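Putative transcriptional regulator (Clostridium difficile, PDB 3QI7) is of unknown function but is a putative lipoprotein or transcriptional regulator with a periplasmic binding protein-like fold, which may bind a small ligand such as a sugar. Local coordinates at residues A[16-21]-A[62-67]. Residues are numbered along the deposited sequence; the frame is centred on the assembly and turned at random.
Sequences AVVTQP and VVLPEN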
ATOM      1  N   ALA A  16      -1.759  19.257  -5.943  1.00 27.01           N
ATOM      2  CA  ALA A  16      -1.718  18.452  -7.154  1.00 28.35           C
ATOM      3  C   ALA A  16      -1.354  17.025  -6.763  1.00 27.25           C
ATOM      4  O   ALA A  16      -0.454  16.840  -5.953  1.00 25.86           O
ATOM      5  CB  ALA A  16      -0.698  19.028  -8.161  1.00 28.10           C
ATOM      6  N   VAL A  17      -2.054  16.044  -7.338  1.00 25.18           N
ATOM      7  CA  VAL A  17      -1.834  14.649  -7.048  1.00 25.64           C
ATOM      8  C   VAL A  17      -1.658  13.880  -8.352  1.00 27.35           C
ATOM      9  O   VAL A  17      -2.571  13.820  -9.175  1.00 26.16           O
ATOM     10  CB  VAL A  17      -3.004  14.026  -6.220  1.00 24.55           C
ATOM     11  CG1 VAL A  17      -2.670  12.620  -5.851  1.00 21.33           C
ATOM     12  CG2 VAL A  17      -3.268  14.863  -4.949  1.00 18.77           C
ATOM     13  N   VAL A  18      -0.477  13.278  -8.520  1.00 24.87           N
ATOM     14  CA  VAL A  18      -0.123  12.560  -9.734  1.00 23.04           C
ATOM     15  C   VAL A  18      -0.291  11.057  -9.532  1.00 23.33           C
ATOM     16  O   VAL A  18       0.291  10.465  -8.598  1.00 20.96           O
ATOM     17  CB  VAL A  18       1.345  12.860 -10.115  1.00 25.97           C
ATOM     18  CG1 VAL A  18       1.740  12.126 -11.439  1.00 21.82           C
ATOM     19  CG2 VAL A  18       1.553  14.347 -10.190  1.00 23.70           C
ATOM     20  N   THR A  19      -1.099  10.434 -10.382  1.00 22.94           N
ATOM     21  CA  THR A  19      -1.256   8.996 -10.359  1.00 23.34           C
ATOM     22  C   THR A  19      -1.143   8.430 -11.770  1.00 25.16           C
ATOM     23  O   THR A  19      -1.214   9.173 -12.748  1.00 22.29           O
ATOM     24  CB  THR A  19      -2.630   8.566  -9.811  1.00 25.31           C
ATOM     25  OG1 THR A  19      -3.624   8.762 -10.808  1.00 23.76           O
ATOM     26  CG2 THR A  19      -3.023   9.364  -8.545  1.00 26.52           C
ATOM     27  N   GLN A  20      -0.997   7.111 -11.857  1.00 25.69           N
ATOM     28  CA  GLN A  20      -1.228   6.397 -13.110  1.00 27.06           C
ATOM     29  C   GLN A  20      -2.729   6.416 -13.461  1.00 28.76           C
ATOM     30  O   GLN A  20      -3.579   6.731 -12.601  1.00 27.69           O
ATOM     31  CB  GLN A  20      -0.677   4.968 -13.033  1.00 27.03           C
ATOM     32  CG  GLN A  20       0.875   4.900 -12.898  1.00 26.02           C
ATOM     33  CD  GLN A  20       1.416   3.468 -12.737  1.00 31.60           C
ATOM     34  OE1 GLN A  20       2.299   3.204 -11.905  1.00 30.74           O
ATOM     35  NE2 GLN A  20       0.875   2.539 -13.526  1.00 28.70           N
ATOM     36  N   PRO A  21      -3.058   6.119 -14.731  1.00 25.70           N
ATOM     37  CA  PRO A  21      -4.458   6.173 -15.132  1.00 28.52           C
ATOM     38  C   PRO A  21      -5.291   5.055 -14.536  1.00 25.65           C
ATOM     39  O   PRO A  21      -4.747   4.042 -14.038  1.00 23.75           O
ATOM     40  CB  PRO A  21      -4.425   6.068 -16.672  1.00 30.57           C
ATOM     41  CG  PRO A  21      -3.044   5.830 -17.062  1.00 33.67           C
ATOM     42  CD  PRO A  21      -2.141   5.977 -15.879  1.00 27.39           C
ATOM     43  N   VAL A  62      -3.584  14.899 -11.626  1.00 27.66           N
ATOM     44  CA  VAL A  62      -2.752  14.821 -12.819  1.00 27.85           C
ATOM     45  C   VAL A  62      -2.541  13.354 -13.180  1.00 28.13           C
ATOM     46  O   VAL A  62      -2.092  12.556 -12.331  1.00 27.92           O
ATOM     47  CB  VAL A  62      -1.377  15.457 -12.552  1.00 31.02           C
ATOM     48  CG1 VAL A  62      -0.461  15.356 -13.799  1.00 28.04           C
ATOM     49  CG2 VAL A  62      -1.518  16.909 -12.093  1.00 34.19           C
ATOM     50  N   VAL A  63      -2.873  12.987 -14.419  1.00 25.23           N
ATOM     51  CA  VAL A  63      -2.843  11.592 -14.848  1.00 26.34           C
ATOM     52  C   VAL A  63      -1.658  11.356 -15.765  1.00 26.80           C
ATOM     53  O   VAL A  63      -1.508  11.999 -16.794  1.00 29.30           O
ATOM     54  CB  VAL A  63      -4.137  11.202 -15.539  1.00 28.47           C
ATOM     55  CG1 VAL A  63      -4.166   9.695 -15.846  1.00 29.92           C
ATOM     56  CG2 VAL A  63      -5.323  11.648 -14.666  1.00 31.20           C
ATOM     57  N   LEU A  64      -0.787  10.437 -15.369  1.00 26.14           N
ATOM     58  CA  LEU A  64       0.369  10.100 -16.188  1.00 27.68           C
ATOM     59  C   LEU A  64      -0.067   9.385 -17.473  1.00 28.40           C
ATOM     60  O   LEU A  64      -1.081   8.679 -17.482  1.00 28.02           O
ATOM     61  CB  LEU A  64       1.327   9.187 -15.411  1.00 26.56           C
ATOM     62  CG  LEU A  64       2.037   9.756 -14.185  1.00 29.55           C
ATOM     63  CD1 LEU A  64       2.426   8.600 -13.243  1.00 27.79           C
ATOM     64  CD2 LEU A  64       3.267  10.606 -14.551  1.00 29.31           C
ATOM     65  N   PRO A  65       0.750   9.490 -18.534  1.00 30.62           N
ATOM     66  CA  PRO A  65       0.496   8.697 -19.726  1.00 29.44           C
ATOM     67  C   PRO A  65       0.531   7.213 -19.388  1.00 27.74           C
ATOM     68  O   PRO A  65       1.202   6.823 -18.447  1.00 29.96           O
ATOM     69  CB  PRO A  65       1.640   9.090 -20.691  1.00 32.13           C
ATOM     70  CG  PRO A  65       2.619   9.821 -19.917  1.00 33.18           C
ATOM     71  CD  PRO A  65       1.997  10.276 -18.619  1.00 31.22           C
ATOM     72  N   GLU A  66      -0.202   6.395 -20.128  1.00 30.62           N
ATOM     73  CA  GLU A  66      -0.083   4.947 -19.992  1.00 31.46           C
ATOM     74  C   GLU A  66       1.364   4.534 -20.239  1.00 32.52           C
ATOM     75  O   GLU A  66       2.045   5.140 -21.069  1.00 32.53           O
ATOM     76  CB  GLU A  66      -1.003   4.226 -20.975  1.00 33.99           C
ATOM     77  CG  GLU A  66      -2.476   4.362 -20.616  1.00 35.48           C
ATOM     78  CD  GLU A  66      -3.365   3.471 -21.458  1.00 38.26           C
ATOM     79  OE1 GLU A  66      -2.978   3.121 -22.583  1.00 44.68           O
ATOM     80  OE2 GLU A  66      -4.461   3.124 -20.987  1.00 39.80           O
ATOM     81  N   ASN A  67       1.838   3.547 -19.483  1.00 32.09           N
ATOM     82  CA  ASN A  67       3.152   2.955 -19.723  1.00 33.66           C
ATOM     83  C   ASN A  67       4.199   4.050 -19.650  1.00 32.28           C
ATOM     84  O   ASN A  67       5.023   4.183 -20.546  1.00 33.72           O
ATOM     85  CB  ASN A  67       3.195   2.287 -21.111  1.00 35.56           C
ATOM     86  CG  ASN A  67       2.160   1.197 -21.268  1.00 41.39           C
ATOM     87  OD1 ASN A  67       2.161   0.211 -20.534  1.00 44.05           O
ATOM     88  ND2 ASN A  67       1.269   1.369 -22.224  1.00 46.83           N
TER
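Three backbone hydrogen bonds, alternating in direction, place 16-19 and 62-63 at the ends of adjacent parallel strands, with loops following. V62 N donates to V17 O from above the carbonyl plane (2.9 Å), whereas T19 N meets V62 O nearly along the C=O axis. This bond and L64 N to T19 O flank V63 and together define its parallel bridge with T19; the second is the straightest (2.9 Å, 176° at the hydrogen).

The face bearing V18 and V62 is closely packed and buried. The two valines lie side by side; with CG1 anti to the backbone N (chi1 -179°), V18 sets CG2 beside N, 3.9 Å from V62 CB. Buried L64 crosses V18 at about a right angle, its branch point CG 3.6 Å from V18 CG1. Q20 starts away from 62-67, though its CG still touches L64 CD1; its amide bonds T95, Q97 and E24.

On the T19 and V63 face, partly exposed V63 touches P21 CA and, at 3.7 Å, P21 CB through CG1; T19 OG1 donates to Q20 O (2.7 Å) and also bonds H61. The partly exposed P21 ring lies against the L64 carbonyl, CD to O 3.3 Å. Its outer edge is looser: P21 CG meets CG of exposed E66 at 3.9 Å, and the E66 carboxylate bonds S23.

Strand 13-19, helix 26-42 and strand 57-63 form a beta-alpha-beta crossover, consistent with the Rossmann-like lobe of periplasmic binding protein-like folds. Helix 26-42 covers V17, T19 and V63; helix 72-80 packs against V18, V62 and L64, and strand 88-94 pairs with 13-19.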